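Local coordinates for protein Cas13d (PDB 6IV9) that probably matures its own CRISPR RNA and cleaves target RNA through two HEPN domains, with the crRNA bound as its guide, at residues K157-G161 / C544-Y550; I176-E180 / D302-F306; C290-D294 / I749-R754; F525-K529 / F553-I559. The protein carries 2 engineered substitutions. Where two conformers were deposited one is given. Residue numbers count along the deposited sequence, not the author numbering.

Contact 1: residues K157-G161 / C544-Y550; sequences KRFFG and CELTAGY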
# COMPACT_ATOMS: atom_id res chain seq x y z
N LYS A 157 -26.55 -4.83 -12.18
CA LYS A 157 -26.98 -4.10 -13.39
C LYS A 157 -25.84 -3.22 -13.91
O LYS A 157 -25.59 -3.23 -15.08
CB LYS A 157 -28.20 -3.25 -13.08
CG LYS A 157 -29.46 -4.03 -12.79
CD LYS A 157 -30.69 -3.16 -12.84
CE LYS A 157 -31.29 -2.90 -11.48
NZ LYS A 157 -32.21 -1.74 -11.52
N ARG A 158 -25.15 -2.52 -13.02
CA ARG A 158 -24.05 -1.62 -13.44
C ARG A 158 -22.90 -2.40 -14.09
O ARG A 158 -22.38 -1.94 -15.08
CB ARG A 158 -23.57 -0.84 -12.22
CG ARG A 158 -22.23 -0.13 -12.37
CD ARG A 158 -21.73 0.48 -11.08
NE ARG A 158 -21.77 1.93 -11.02
CZ ARG A 158 -21.86 2.65 -9.91
NH1 ARG A 158 -20.87 2.66 -9.03
NH2 ARG A 158 -22.93 3.40 -9.69
N PHE A 159 -22.52 -3.55 -13.55
CA PHE A 159 -21.37 -4.29 -14.10
C PHE A 159 -21.74 -5.32 -15.17
O PHE A 159 -20.90 -5.58 -15.98
CB PHE A 159 -20.60 -4.98 -12.97
CG PHE A 159 -19.86 -4.02 -12.08
CD1 PHE A 159 -20.51 -3.39 -11.05
CD2 PHE A 159 -18.54 -3.72 -12.31
CE1 PHE A 159 -19.84 -2.50 -10.23
CE2 PHE A 159 -17.87 -2.83 -11.49
CZ PHE A 159 -18.53 -2.22 -10.46
N PHE A 160 -22.92 -5.91 -15.10
CA PHE A 160 -23.29 -7.00 -16.04
C PHE A 160 -24.53 -6.67 -16.88
O PHE A 160 -24.87 -7.49 -17.71
CB PHE A 160 -23.44 -8.32 -15.29
CG PHE A 160 -22.17 -8.84 -14.69
CD1 PHE A 160 -21.25 -9.51 -15.46
CD2 PHE A 160 -21.88 -8.65 -13.35
CE1 PHE A 160 -20.07 -9.99 -14.91
CE2 PHE A 160 -20.70 -9.12 -12.81
CZ PHE A 160 -19.80 -9.79 -13.58
N GLY A 161 -25.22 -5.57 -16.61
CA GLY A 161 -26.40 -5.17 -17.40
C GLY A 161 -27.70 -5.85 -16.99
O GLY A 161 -28.72 -5.55 -17.58
N CYS A 544 -21.96 -14.01 -17.88
CA CYS A 544 -21.15 -13.01 -17.14
C CYS A 544 -20.49 -12.08 -18.14
O CYS A 544 -19.29 -12.00 -18.13
CB CYS A 544 -20.13 -13.68 -16.24
SG CYS A 544 -19.13 -14.92 -17.10
N GLU A 545 -21.28 -11.41 -18.96
CA GLU A 545 -20.72 -10.46 -19.93
C GLU A 545 -20.60 -9.11 -19.24
O GLU A 545 -21.59 -8.54 -18.89
CB GLU A 545 -21.62 -10.38 -21.16
CG GLU A 545 -21.12 -9.41 -22.20
CD GLU A 545 -21.80 -9.48 -23.55
OE1 GLU A 545 -21.11 -9.71 -24.55
OE2 GLU A 545 -23.03 -9.33 -23.60
N LEU A 546 -19.38 -8.66 -19.02
CA LEU A 546 -19.18 -7.37 -18.35
C LEU A 546 -19.62 -6.27 -19.31
O LEU A 546 -19.41 -6.43 -20.48
CB LEU A 546 -17.69 -7.24 -18.03
CG LEU A 546 -17.22 -8.09 -16.86
CD1 LEU A 546 -15.73 -8.27 -16.90
CD2 LEU A 546 -17.67 -7.49 -15.55
N THR A 547 -20.13 -5.17 -18.76
CA THR A 547 -20.57 -4.00 -19.55
C THR A 547 -19.34 -3.28 -20.12
O THR A 547 -18.26 -3.52 -19.64
CB THR A 547 -21.55 -3.11 -18.79
OG1 THR A 547 -20.94 -2.67 -17.59
CG2 THR A 547 -22.84 -3.84 -18.45
N ALA A 548 -19.57 -2.35 -21.03
CA ALA A 548 -18.50 -1.75 -21.84
C ALA A 548 -17.41 -1.11 -20.98
O ALA A 548 -16.27 -1.26 -21.32
CB ALA A 548 -19.10 -0.74 -22.78
N GLY A 549 -17.77 -0.46 -19.89
CA GLY A 549 -16.75 0.19 -19.03
C GLY A 549 -15.81 -0.78 -18.33
O GLY A 549 -14.79 -0.35 -17.88
N TYR A 550 -16.20 -2.04 -18.22
CA TYR A 550 -15.47 -3.04 -17.42
C TYR A 550 -14.86 -4.18 -18.24
O TYR A 550 -14.44 -5.15 -17.65
CB TYR A 550 -16.42 -3.58 -16.37
CG TYR A 550 -16.96 -2.50 -15.48
CD1 TYR A 550 -16.14 -1.89 -14.56
CD2 TYR A 550 -18.27 -2.08 -15.57
CE1 TYR A 550 -16.61 -0.91 -13.72
CE2 TYR A 550 -18.75 -1.09 -14.74
CZ TYR A 550 -17.92 -0.50 -13.81
OH TYR A 550 -18.37 0.46 -12.97
O HOH W 1 -24.05 -10.54 -18.23
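A helix that ends leaves carbonyl groups without intrahelical partners, and a passing loop can supply them. Gly161, with positive phi, is the first residue to leave helix 152-160. The p rotamer of Thr547 carries OG1 to Arg158 O, a 3.0 Å hydrogen bond, while its CG2 packs 3.5 Å from Gly161 N. The backbone Thr547 N donates to Phe159 O at 2.9 Å, so one residue takes up two successive carbonyls of the last helical turn. Phe159 and Tyr550, both chi1 m, bring their rings together obliquely, centroids 4.1 Å apart and planes at 31°. Phe160, also m, has its CA-to-CB bond pointing away, yet its ring returns to the loop, placing CE1 3.5 Å from Leu546 CD2 and 3.9 Å from Cys544 CB. Water 1 accepts from Glu545 N and lies within hydrogen-bonding reach of Phe160 O (3.2 Å). The loop before helix 556-570 thus meets a helix C-terminus, probably at the edge of the first HEPN domain, where helix 168-197 packs Ile173 on both phenylalanines.

Contact 2: residues I176-E180 / D302-F306; sequences ILDIE and DLYSF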
# COMPACT_ATOMS: atom_id res chain seq x y z
N ILE A 176 -13.85 -5.72 -7.42
CA ILE A 176 -13.66 -4.47 -8.20
C ILE A 176 -13.82 -3.26 -7.27
O ILE A 176 -13.03 -2.37 -7.36
CB ILE A 176 -14.56 -4.38 -9.44
CG1 ILE A 176 -14.33 -5.55 -10.40
CG2 ILE A 176 -14.38 -3.05 -10.13
CD1 ILE A 176 -15.33 -5.66 -11.49
N LEU A 177 -14.78 -3.28 -6.36
CA LEU A 177 -14.96 -2.14 -5.43
C LEU A 177 -13.70 -1.96 -4.57
O LEU A 177 -13.38 -0.84 -4.29
CB LEU A 177 -16.19 -2.37 -4.56
CG LEU A 177 -17.51 -2.50 -5.31
CD1 LEU A 177 -18.67 -2.61 -4.35
CD2 LEU A 177 -17.70 -1.36 -6.29
N ASP A 178 -13.06 -3.06 -4.18
CA ASP A 178 -11.81 -3.05 -3.37
C ASP A 178 -10.69 -2.37 -4.16
O ASP A 178 -9.90 -1.68 -3.57
CB ASP A 178 -11.40 -4.45 -2.93
CG ASP A 178 -12.28 -5.00 -1.83
OD1 ASP A 178 -12.98 -4.22 -1.21
OD2 ASP A 178 -12.25 -6.21 -1.62
N ILE A 179 -10.63 -2.63 -5.46
CA ILE A 179 -9.61 -1.98 -6.33
C ILE A 179 -9.84 -0.47 -6.27
O ILE A 179 -8.89 0.26 -6.15
CB ILE A 179 -9.72 -2.51 -7.77
CG1 ILE A 179 -9.22 -3.95 -7.88
CG2 ILE A 179 -9.00 -1.59 -8.74
CD1 ILE A 179 -9.51 -4.60 -9.20
N GLU A 180 -11.08 -0.05 -6.39
CA GLU A 180 -11.38 1.40 -6.35
C GLU A 180 -11.07 1.99 -4.97
O GLU A 180 -10.58 3.07 -4.94
CB GLU A 180 -12.73 1.71 -6.99
CG GLU A 180 -12.77 1.27 -8.43
CD GLU A 180 -14.09 1.45 -9.16
OE1 GLU A 180 -14.89 2.21 -8.69
OE2 GLU A 180 -14.29 0.79 -10.16
N ASP A 302 -14.80 6.06 -16.86
CA ASP A 302 -13.79 5.50 -17.79
C ASP A 302 -12.47 5.12 -17.11
O ASP A 302 -11.48 5.08 -17.79
CB ASP A 302 -13.63 6.37 -19.03
CG ASP A 302 -13.22 7.80 -18.75
OD1 ASP A 302 -13.29 8.21 -17.62
OD2 ASP A 302 -12.84 8.47 -19.69
N LEU A 303 -12.51 4.73 -15.84
CA LEU A 303 -11.27 4.39 -15.09
C LEU A 303 -10.52 3.27 -15.79
O LEU A 303 -9.32 3.33 -15.88
CB LEU A 303 -11.71 3.87 -13.72
CG LEU A 303 -10.73 3.97 -12.56
CD1 LEU A 303 -10.93 2.85 -11.56
CD2 LEU A 303 -9.30 4.11 -12.99
N TYR A 304 -11.24 2.27 -16.27
CA TYR A 304 -10.57 1.08 -16.84
C TYR A 304 -10.34 1.18 -18.34
O TYR A 304 -9.64 0.36 -18.84
CB TYR A 304 -11.35 -0.16 -16.44
CG TYR A 304 -11.56 -0.24 -14.96
CD1 TYR A 304 -10.50 -0.52 -14.12
CD2 TYR A 304 -12.78 0.01 -14.38
CE1 TYR A 304 -10.65 -0.58 -12.75
CE2 TYR A 304 -12.96 -0.04 -13.01
CZ TYR A 304 -11.89 -0.34 -12.20
OH TYR A 304 -12.03 -0.41 -10.85
N SER A 305 -10.94 2.15 -19.02
CA SER A 305 -10.78 2.22 -20.49
C SER A 305 -10.01 3.46 -20.96
O SER A 305 -9.43 3.39 -22.01
CB SER A 305 -12.13 2.20 -21.12
OG SER A 305 -12.88 3.32 -20.73
N PHE A 306 -9.94 4.50 -20.13
CA PHE A 306 -9.40 5.81 -20.58
C PHE A 306 -7.97 5.71 -21.11
O PHE A 306 -7.69 6.40 -22.06
CB PHE A 306 -9.56 6.88 -19.50
CG PHE A 306 -8.41 6.98 -18.53
CD1 PHE A 306 -7.28 7.69 -18.87
CD2 PHE A 306 -8.40 6.28 -17.35
CE1 PHE A 306 -6.20 7.77 -18.02
CE2 PHE A 306 -7.32 6.34 -16.50
CZ PHE A 306 -6.22 7.09 -16.83
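Within what is probably the first HEPN domain, an all-helical fold, a buried tyrosine-carboxylate hydrogen bond ties the long helix 168-197 to the loop that follows helix 267-291. It illustrates how one long side chain can span a wide gap between backbones: the nearest CA atoms, those of Glu180 and Leu303, are still 9.2 Å apart, and only 162 Å² is buried between the segments. The polar part is a single bond, Tyr304 OH donating to Glu180 OE2 at 2.7 Å, which gives the buried carboxylate a proton donor. Asp178, about half a turn round the helix from Ile176 and Glu180, instead forms a salt bridge with Lys524 and packs on a phosphate of the bound RNA.

The apolar part surrounds the same phenol. Ile176 CG2 comes within 4.2 Å of Tyr304 CZ, and Ile179 CG2 lies 3.9 Å from Tyr304 OH at the edge of the ring. Beyond the two segments, Tyr304 meets Phe553 edge-to-face and touches Phe498, so the ring is enclosed by several parts of the fold. Leu303 completes the contact by meeting the aliphatic part of the glutamate, with its CD1 4.0 Å from Glu180 CG.

Contact 3: residues C290-D294 / I749-R754; sequences CVFHD and IHCLER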
# COMPACT_ATOMS: atom_id res chain seq x y z
N CYS A 290 -12.30 9.60 -11.23
CA CYS A 290 -13.06 8.34 -11.36
C CYS A 290 -13.42 7.73 -10.01
O CYS A 290 -14.32 6.94 -10.00
CB CYS A 290 -12.24 7.32 -12.11
SG CYS A 290 -12.02 7.76 -13.85
N VAL A 291 -12.68 8.05 -8.96
CA VAL A 291 -12.97 7.44 -7.63
C VAL A 291 -13.56 8.46 -6.65
O VAL A 291 -13.89 8.05 -5.56
CB VAL A 291 -11.72 6.76 -7.08
CG1 VAL A 291 -11.32 5.57 -7.92
CG2 VAL A 291 -10.57 7.73 -6.99
N PHE A 292 -13.65 9.72 -7.05
CA PHE A 292 -14.26 10.78 -6.21
C PHE A 292 -15.25 11.59 -7.05
O PHE A 292 -15.06 11.69 -8.23
CB PHE A 292 -13.18 11.66 -5.57
CG PHE A 292 -12.45 10.96 -4.46
CD1 PHE A 292 -13.07 10.68 -3.27
CD2 PHE A 292 -11.14 10.56 -4.64
CE1 PHE A 292 -12.39 10.03 -2.25
CE2 PHE A 292 -10.47 9.91 -3.63
CZ PHE A 292 -11.10 9.64 -2.44
N HIS A 293 -16.27 12.14 -6.42
CA HIS A 293 -17.28 12.90 -7.20
C HIS A 293 -16.92 14.38 -7.23
O HIS A 293 -16.25 14.87 -6.33
CB HIS A 293 -18.69 12.60 -6.69
CG HIS A 293 -19.04 11.16 -6.82
ND1 HIS A 293 -18.26 10.17 -6.31
CD2 HIS A 293 -20.05 10.54 -7.45
CE1 HIS A 293 -18.78 9.00 -6.58
NE2 HIS A 293 -19.89 9.21 -7.28
N ASP A 294 -17.40 15.07 -8.26
CA ASP A 294 -17.18 16.52 -8.39
C ASP A 294 -18.21 17.27 -7.55
O ASP A 294 -19.00 16.63 -6.87
CB ASP A 294 -17.21 16.96 -9.86
CG ASP A 294 -18.54 16.73 -10.54
OD1 ASP A 294 -19.56 16.65 -9.85
OD2 ASP A 294 -18.53 16.64 -11.76
N ILE A 749 -14.93 8.14 2.97
CA ILE A 749 -15.50 9.19 2.08
C ILE A 749 -15.76 8.61 0.69
O ILE A 749 -16.82 8.83 0.14
CB ILE A 749 -14.54 10.39 1.98
CG1 ILE A 749 -14.47 11.17 3.29
CG2 ILE A 749 -14.92 11.28 0.81
CD1 ILE A 749 -15.77 11.75 3.72
N HIS A 750 -14.80 7.86 0.16
CA HIS A 750 -14.97 7.27 -1.18
C HIS A 750 -16.21 6.37 -1.20
O HIS A 750 -16.99 6.48 -2.11
CB HIS A 750 -13.73 6.44 -1.51
CG HIS A 750 -13.95 5.44 -2.58
ND1 HIS A 750 -13.93 5.78 -3.89
CD2 HIS A 750 -14.24 4.13 -2.54
CE1 HIS A 750 -14.17 4.73 -4.61
NE2 HIS A 750 -14.36 3.71 -3.82
N CYS A 751 -16.37 5.53 -0.19
CA CYS A 751 -17.52 4.61 -0.09
C CYS A 751 -18.85 5.35 0.08
O CYS A 751 -19.82 4.91 -0.50
CB CYS A 751 -17.30 3.63 1.04
SG CYS A 751 -15.97 2.48 0.63
N LEU A 752 -18.86 6.41 0.88
CA LEU A 752 -20.09 7.20 1.09
C LEU A 752 -20.52 7.81 -0.24
O LEU A 752 -21.67 7.71 -0.57
CB LEU A 752 -19.81 8.29 2.12
CG LEU A 752 -20.90 9.34 2.28
CD1 LEU A 752 -22.21 8.71 2.70
CD2 LEU A 752 -20.50 10.40 3.27
N GLU A 753 -19.60 8.42 -0.98
CA GLU A 753 -19.99 9.01 -2.28
C GLU A 753 -20.48 7.91 -3.23
O GLU A 753 -21.48 8.08 -3.87
CB GLU A 753 -18.79 9.71 -2.91
CG GLU A 753 -18.26 10.88 -2.12
CD GLU A 753 -17.21 11.68 -2.88
OE1 GLU A 753 -16.81 11.24 -3.94
OE2 GLU A 753 -16.81 12.71 -2.41
N ARG A 754 -19.76 6.80 -3.28
CA ARG A 754 -20.14 5.67 -4.16
C ARG A 754 -21.50 5.10 -3.75
O ARG A 754 -22.34 4.91 -4.60
CB ARG A 754 -19.07 4.59 -3.99
CG ARG A 754 -19.39 3.25 -4.63
CD ARG A 754 -18.55 2.13 -4.06
NE ARG A 754 -19.05 1.66 -2.79
CZ ARG A 754 -18.41 0.87 -1.98
NH1 ARG A 754 -17.22 0.43 -2.30
NH2 ARG A 754 -18.96 0.49 -0.84
O HOH W 2 -16.65 7.43 -4.84
O HOH W 3 -15.32 14.29 -3.79
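Glu753 OE1 accepts two hydrogen bonds from one residue, His293 N at 2.7 Å and His293 ND1 at 3.0 Å, so one carboxylate oxygen fixes both backbone and ring of the histidine. A second histidine works in the reverse sense: His750 ND1 donates to Val291 O at 2.8 Å. Water joins both pairs, water 2 donating to Val291 O and His750 O, water 3 to His293 O and Glu753 OE2. The His-carboxylate bond joins the segment just after helix 267-291 to the long helix 713-760. Outside this polar strip the Phe292 ring leans on the helix, its CE1 3.9 Å from His750 CB. Ala184 and Thr188 of helix 168-197 also touch it, and Ile749 packs on Ile826 of helix 816-827 and on Ala823, probably an engineered residue at the arginine position of the second HEPN R-X4-H motif. His293 stands where the histidine of the first is expected; its arginine position holds alanine, probably the other engineered substitution. The contact is consistent with the two HEPN domains meeting.

Contact 4: residues F525-K529 / F553-I559; sequences FDNIK and FNDSQRI. With nucleotides of chain B.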
# COMPACT_ATOMS: atom_id res chain seq x y z
N PHE A 525 -7.39 -8.70 -8.68
CA PHE A 525 -7.43 -9.20 -10.08
C PHE A 525 -7.41 -10.73 -10.09
O PHE A 525 -8.08 -11.32 -10.89
CB PHE A 525 -6.33 -8.58 -10.92
CG PHE A 525 -6.63 -7.19 -11.42
CD1 PHE A 525 -7.48 -6.98 -12.48
CD2 PHE A 525 -6.05 -6.08 -10.83
CE1 PHE A 525 -7.76 -5.70 -12.93
CE2 PHE A 525 -6.33 -4.81 -11.28
CZ PHE A 525 -7.17 -4.62 -12.34
N ASP A 526 -6.64 -11.34 -9.21
CA ASP A 526 -6.55 -12.81 -9.14
C ASP A 526 -7.93 -13.37 -8.78
O ASP A 526 -8.33 -14.35 -9.37
CB ASP A 526 -5.51 -13.20 -8.09
CG ASP A 526 -4.88 -14.57 -8.29
OD1 ASP A 526 -5.15 -15.19 -9.29
OD2 ASP A 526 -4.12 -14.97 -7.43
N ASN A 527 -8.62 -12.75 -7.84
CA ASN A 527 -9.97 -13.20 -7.45
C ASN A 527 -10.95 -13.03 -8.61
O ASN A 527 -11.72 -13.92 -8.87
CB ASN A 527 -10.48 -12.42 -6.24
CG ASN A 527 -9.82 -12.87 -4.96
OD1 ASN A 527 -9.37 -13.99 -4.86
ND2 ASN A 527 -9.75 -11.99 -3.98
N ILE A 528 -10.88 -11.89 -9.28
CA ILE A 528 -11.81 -11.60 -10.41
C ILE A 528 -11.57 -12.64 -11.51
O ILE A 528 -12.52 -13.16 -12.01
CB ILE A 528 -11.60 -10.16 -10.91
CG1 ILE A 528 -12.02 -9.13 -9.86
CG2 ILE A 528 -12.32 -9.96 -12.23
CD1 ILE A 528 -11.47 -7.76 -10.08
N LYS A 529 -10.32 -12.93 -11.81
CA LYS A 529 -10.04 -13.93 -12.87
C LYS A 529 -10.63 -15.29 -12.46
O LYS A 529 -11.18 -15.95 -13.31
CB LYS A 529 -8.56 -13.94 -13.23
CG LYS A 529 -7.64 -14.72 -12.33
CD LYS A 529 -7.10 -15.95 -12.97
CE LYS A 529 -6.16 -16.71 -12.07
NZ LYS A 529 -6.75 -16.98 -10.74
N PHE A 553 -11.52 -6.21 -17.33
CA PHE A 553 -11.54 -7.33 -16.34
C PHE A 553 -11.53 -8.70 -17.02
O PHE A 553 -11.17 -9.68 -16.42
CB PHE A 553 -12.63 -7.13 -15.31
CG PHE A 553 -12.27 -6.03 -14.37
CD1 PHE A 553 -11.28 -6.23 -13.43
CD2 PHE A 553 -12.85 -4.79 -14.47
CE1 PHE A 553 -10.92 -5.21 -12.57
CE2 PHE A 553 -12.48 -3.77 -13.61
CZ PHE A 553 -11.52 -3.99 -12.67
N ASN A 554 -11.84 -8.74 -18.31
CA ASN A 554 -11.76 -10.01 -19.06
C ASN A 554 -10.29 -10.45 -19.14
O ASN A 554 -10.05 -11.62 -19.36
CB ASN A 554 -12.42 -9.92 -20.43
CG ASN A 554 -13.92 -9.85 -20.33
OD1 ASN A 554 -14.53 -10.60 -19.60
ND2 ASN A 554 -14.51 -8.92 -21.05
N ASP A 555 -9.36 -9.52 -18.97
CA ASP A 555 -7.91 -9.80 -19.06
C ASP A 555 -7.30 -9.88 -17.66
O ASP A 555 -6.10 -9.73 -17.54
CB ASP A 555 -7.21 -8.77 -19.94
CG ASP A 555 -6.52 -9.38 -21.14
OD1 ASP A 555 -6.41 -10.61 -21.20
OD2 ASP A 555 -6.08 -8.62 -22.00
N SER A 556 -8.13 -10.21 -16.67
CA SER A 556 -7.75 -10.23 -15.24
C SER A 556 -6.59 -11.18 -15.00
O SER A 556 -5.72 -10.86 -14.21
CB SER A 556 -8.90 -10.54 -14.36
OG SER A 556 -9.71 -9.41 -14.22
N GLN A 557 -6.63 -12.35 -15.63
CA GLN A 557 -5.31 -13.23 -15.56
C GLN A 557 -3.94 -12.64 -15.93
O GLN A 557 -2.99 -12.72 -15.24
CB GLN A 557 -5.55 -14.55 -16.29
CG GLN A 557 -4.40 -15.54 -16.15
CD GLN A 557 -4.16 -15.97 -14.72
OE1 GLN A 557 -3.37 -15.37 -13.99
NE2 GLN A 557 -4.84 -17.02 -14.31
N ARG A 558 -3.93 -11.98 -17.08
CA ARG A 558 -2.75 -11.28 -17.60
C ARG A 558 -2.42 -10.11 -16.67
O ARG A 558 -1.27 -9.95 -16.33
CB ARG A 558 -3.08 -10.77 -18.99
CG ARG A 558 -1.93 -10.03 -19.64
CD ARG A 558 -2.16 -9.75 -21.09
NE ARG A 558 -0.96 -9.16 -21.61
CZ ARG A 558 -0.83 -8.70 -22.83
NH1 ARG A 558 -1.74 -8.99 -23.73
NH2 ARG A 558 0.21 -7.97 -23.15
N ILE A 559 -3.42 -9.35 -16.25
CA ILE A 559 -3.15 -8.19 -15.36
C ILE A 559 -2.55 -8.67 -14.04
O ILE A 559 -1.59 -8.09 -13.60
CB ILE A 559 -4.42 -7.35 -15.15
CG1 ILE A 559 -4.91 -6.74 -16.46
CG2 ILE A 559 -4.20 -6.30 -14.09
CD1 ILE A 559 -6.33 -6.25 -16.41
P U B 23 -16.27 -16.97 2.35
OP1 U B 23 -16.67 -17.77 1.18
OP2 U B 23 -15.08 -17.27 3.11
O5' U B 23 -16.12 -15.48 1.78
C5' U B 23 -15.39 -14.44 2.48
C4' U B 23 -14.95 -13.39 1.46
O4' U B 23 -13.94 -14.02 0.63
C3' U B 23 -16.05 -12.96 0.48
O3' U B 23 -15.95 -11.58 0.22
C2' U B 23 -15.75 -13.75 -0.77
O2' U B 23 -16.31 -13.20 -1.96
C1' U B 23 -14.22 -13.82 -0.74
N1 U B 23 -13.74 -14.98 -1.50
C2 U B 23 -13.02 -14.76 -2.66
O2 U B 23 -12.75 -13.66 -3.06
N3 U B 23 -12.68 -15.89 -3.36
C4 U B 23 -12.99 -17.17 -3.05
O4 U B 23 -12.62 -18.08 -3.80
C5 U B 23 -13.71 -17.33 -1.82
C6 U B 23 -14.05 -16.26 -1.11
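Although 419 Å² is buried here, no hydrogen bond crosses between the segments; the shortest approach, Lys529 CE to Gln557 NE2 at 2.6 Å, is too short for a true contact and probably reflects the choice of one of two deposited glutamine conformers. Lys529 NZ instead forms a salt bridge with Asp526 OD1 at 2.8 Å, and Ser556 OG donates to Phe553 O at 2.7 Å. What meets across the gap is mostly hydrocarbon. Ile559 CG2 sits 3.5 Å from the centroid of the Phe525 ring, almost on its normal, in a CH-pi contact. The Phe525 and Phe553 rings are near parallel but slid apart, touching at their CE1 atoms (3.2 Å), and Ile528 CD1 lies 3.6 Å from Phe553 CE1. Asn527 points away, its ND2 3.6 Å from O2 of U23 of chain B. Helix 511-535 is thus packed by apolar contact against helix 556-570 and the turn that leads into it, with Lys529, Asp526 and Ser556 bonded within their own segments.

Helix 168-197 is the common thread: it carries one segment of contact 2 and touches residues of contacts 1, 3 and 4. Contact 2 is accordingly central, its centre lying 12 Å from those of contacts 1 and 3 and 13 Å from that of contact 4, whereas contacts 3 and 4 are 24 Å apart and do not touch. Along the chain, contact 1 spans contact 2 and crosses contacts 3 and 4, contact 3 crosses contact 2 and spans contact 4, and contact 2 closes before contact 4 opens. Segments from 24 to 455 residues apart thus build one compact helical core beside the crRNA, with contact 3 bringing in helix 713-760, probably of the second HEPN domain.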